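Local coordinates for type VI immunity protein Atu4351 (Agrobacterium fabrum, PDB 6ITW) that probably protects the bacterium from its own type VI secretion toxin by acting as the immunity partner of a secreted effector, at residues T84-F89 and G93-W98. Numbering follows the deposited sequence.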
loop_
_atom_site.group_PDB
_atom_site.type_symbol
_atom_site.label_atom_id
_atom_site.label_comp_id
_atom_site.label_asym_id
_atom_site.label_seq_id
_atom_site.Cartn_x
_atom_site.Cartn_y
_atom_site.Cartn_z
ATOM N N THR A 84 -7.488 8.621 5.840
ATOM C CA THR A 84 -6.470 7.878 5.108
ATOM C C THR A 84 -7.125 6.674 4.458
ATOM O O THR A 84 -7.822 5.901 5.125
ATOM C CB THR A 84 -5.327 7.440 6.022
ATOM O OG1 THR A 84 -4.890 8.561 6.808
ATOM C CG2 THR A 84 -4.159 6.897 5.182
ATOM N N HIS A 85 -6.904 6.519 3.159
ATOM C CA HIS A 85 -7.697 5.594 2.360
ATOM C C HIS A 85 -6.774 4.668 1.590
ATOM O O HIS A 85 -5.927 5.135 0.822
ATOM C CB HIS A 85 -8.620 6.376 1.425
ATOM C CG HIS A 85 -9.333 7.486 2.124
ATOM N ND1 HIS A 85 -10.309 7.253 3.073
ATOM C CD2 HIS A 85 -9.168 8.828 2.071
ATOM C CE1 HIS A 85 -10.735 8.410 3.549
ATOM N NE2 HIS A 85 -10.057 9.380 2.960
ATOM N N ALA A 86 -6.961 3.364 1.781
ATOM C CA ALA A 86 -6.139 2.353 1.116
ATOM C C ALA A 86 -6.581 2.209 -0.339
ATOM O O ALA A 86 -7.743 1.877 -0.608
ATOM C CB ALA A 86 -6.253 1.015 1.851
ATOM N N LEU A 87 -5.656 2.428 -1.277
ATOM C CA LEU A 87 -5.987 2.387 -2.698
ATOM C C LEU A 87 -5.507 1.127 -3.404
ATOM O O LEU A 87 -6.109 0.731 -4.411
ATOM C CB LEU A 87 -5.399 3.604 -3.421
ATOM C CG LEU A 87 -5.728 4.961 -2.795
ATOM C CD1 LEU A 87 -5.064 6.078 -3.581
ATOM C CD2 LEU A 87 -7.241 5.177 -2.696
ATOM N N GLY A 88 -4.437 0.504 -2.915
ATOM C CA GLY A 88 -3.893 -0.703 -3.518
ATOM C C GLY A 88 -2.720 -1.182 -2.694
ATOM O O GLY A 88 -2.298 -0.525 -1.734
ATOM N N PHE A 89 -2.175 -2.341 -3.073
ATOM C CA PHE A 89 -0.995 -2.815 -2.357
ATOM C C PHE A 89 -0.108 -3.696 -3.230
ATOM O O PHE A 89 -0.577 -4.407 -4.124
ATOM C CB PHE A 89 -1.372 -3.570 -1.066
ATOM C CG PHE A 89 -2.600 -4.450 -1.191
ATOM C CD1 PHE A 89 -2.484 -5.783 -1.588
ATOM C CD2 PHE A 89 -3.863 -3.956 -0.860
ATOM C CE1 PHE A 89 -3.601 -6.604 -1.657
ATOM C CE2 PHE A 89 -4.990 -4.774 -0.921
ATOM C CZ PHE A 89 -4.859 -6.095 -1.325
ATOM N N GLY A 93 1.768 -6.834 0.511
ATOM C CA GLY A 93 0.885 -6.162 1.447
ATOM C C GLY A 93 1.289 -4.749 1.787
ATOM O O GLY A 93 0.759 -4.177 2.742
ATOM N N LYS A 94 2.211 -4.158 1.033
ATOM C CA LYS A 94 2.603 -2.767 1.248
ATOM C C LYS A 94 1.557 -1.872 0.586
ATOM O O LYS A 94 1.472 -1.809 -0.647
ATOM C CB LYS A 94 4.002 -2.519 0.682
ATOM C CG LYS A 94 4.584 -1.125 0.895
ATOM C CD LYS A 94 6.064 -1.119 0.516
ATOM C CE LYS A 94 6.805 0.137 0.973
ATOM N NZ LYS A 94 8.210 0.210 0.415
ATOM N N ILE A 95 0.784 -1.161 1.408
ATOM C CA ILE A 95 -0.394 -0.421 0.961
ATOM C C ILE A 95 -0.013 0.958 0.428
ATOM O O ILE A 95 0.683 1.734 1.099
ATOM C CB ILE A 95 -1.393 -0.285 2.115
ATOM C CG1 ILE A 95 -1.874 -1.675 2.545
ATOM C CG2 ILE A 95 -2.534 0.654 1.725
ATOM C CD1 ILE A 95 -2.677 -1.666 3.838
ATOM N N LEU A 96 -0.486 1.274 -0.775
ATOM C CA LEU A 96 -0.520 2.646 -1.271
ATOM C C LEU A 96 -1.822 3.283 -0.795
ATOM O O LEU A 96 -2.917 2.814 -1.153
ATOM C CB LEU A 96 -0.434 2.693 -2.792
ATOM C CG LEU A 96 -0.654 4.058 -3.456
ATOM C CD1 LEU A 96 0.239 5.109 -2.823
ATOM C CD2 LEU A 96 -0.391 3.997 -4.959
ATOM N N ALA A 97 -1.707 4.339 0.018
ATOM C CA ALA A 97 -2.860 4.983 0.628
ATOM C C ALA A 97 -2.850 6.471 0.317
ATOM O O ALA A 97 -1.807 7.072 0.049
ATOM C CB ALA A 97 -2.891 4.785 2.149
ATOM N N TRP A 98 -4.027 7.076 0.356
ATOM C CA TRP A 98 -4.136 8.514 0.159
ATOM C C TRP A 98 -4.564 9.156 1.470
ATOM O O TRP A 98 -5.643 8.846 2.002
ATOM C CB TRP A 98 -5.130 8.846 -0.949
ATOM C CG TRP A 98 -5.291 10.309 -1.135
ATOM C CD1 TRP A 98 -6.312 11.094 -0.660
ATOM C CD2 TRP A 98 -4.398 11.183 -1.832
ATOM N NE1 TRP A 98 -6.109 12.399 -1.035
ATOM C CE2 TRP A 98 -4.947 12.483 -1.762
ATOM C CE3 TRP A 98 -3.196 10.991 -2.527
ATOM C CZ2 TRP A 98 -4.328 13.591 -2.353
ATOM C CZ3 TRP A 98 -2.579 12.092 -3.115
ATOM C CH2 TRP A 98 -3.149 13.378 -3.021
#
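With CG swung away from the backbone N (chi1 178°), the indole of Trp-98 leaves the neighbouring strand, and it is CB that remains beside Leu-87, 3.8 Å from its CD1. Leu-87 sets its CG opposite its own carbonyl carbon (chi1 -52°), and the two side chains lie side by side, pointing the same way; both touch Leu-132 of helix 128-137. The pairing illustrates how one extra residue in a strand can be absorbed without breaking a beta hairpin. Strands 84-90 and 94-99, both in the GAD-like domain, are consecutive antiparallel neighbours within a larger mixed sheet, and between Ala-86 and Gly-88 the register slips by one: a classic beta bulge. Leu-87 and Gly-88 both face Leu-96, whose carbonyl O takes two bonds in its own plane, a short one from Leu-87 N (2.8 Å) and a longer one from Gly-88 N (3.3 Å). Leu-96 N in turn donates to Gly-88 O, and ahead of the bulge His-85 and Trp-98 form a hydrogen-bonded pair, with His-85 N lying above the carbonyl plane of Trp-98. On the face that carries Ala-86 and Ala-97, the Ala-86 methyl meets Ile-95 CG2 at 3.7 Å, while Ile-95 CG1 lies 4.1 Å from Phe-89 CB; helix 66-73 packs on this side through Val-69 and Ile-68. The Phe-89 ring itself leads away from strand 94-99 and meets the ring of Tyr-65. At the other end of the strand, the His-85 imidazole sits obliquely to Trp-98 O, CD2 being 3.5 Å from it, and its NE2 is hydrogen-bonded to Glu-100 while Tyr-32 packs edge-to-face with the ring.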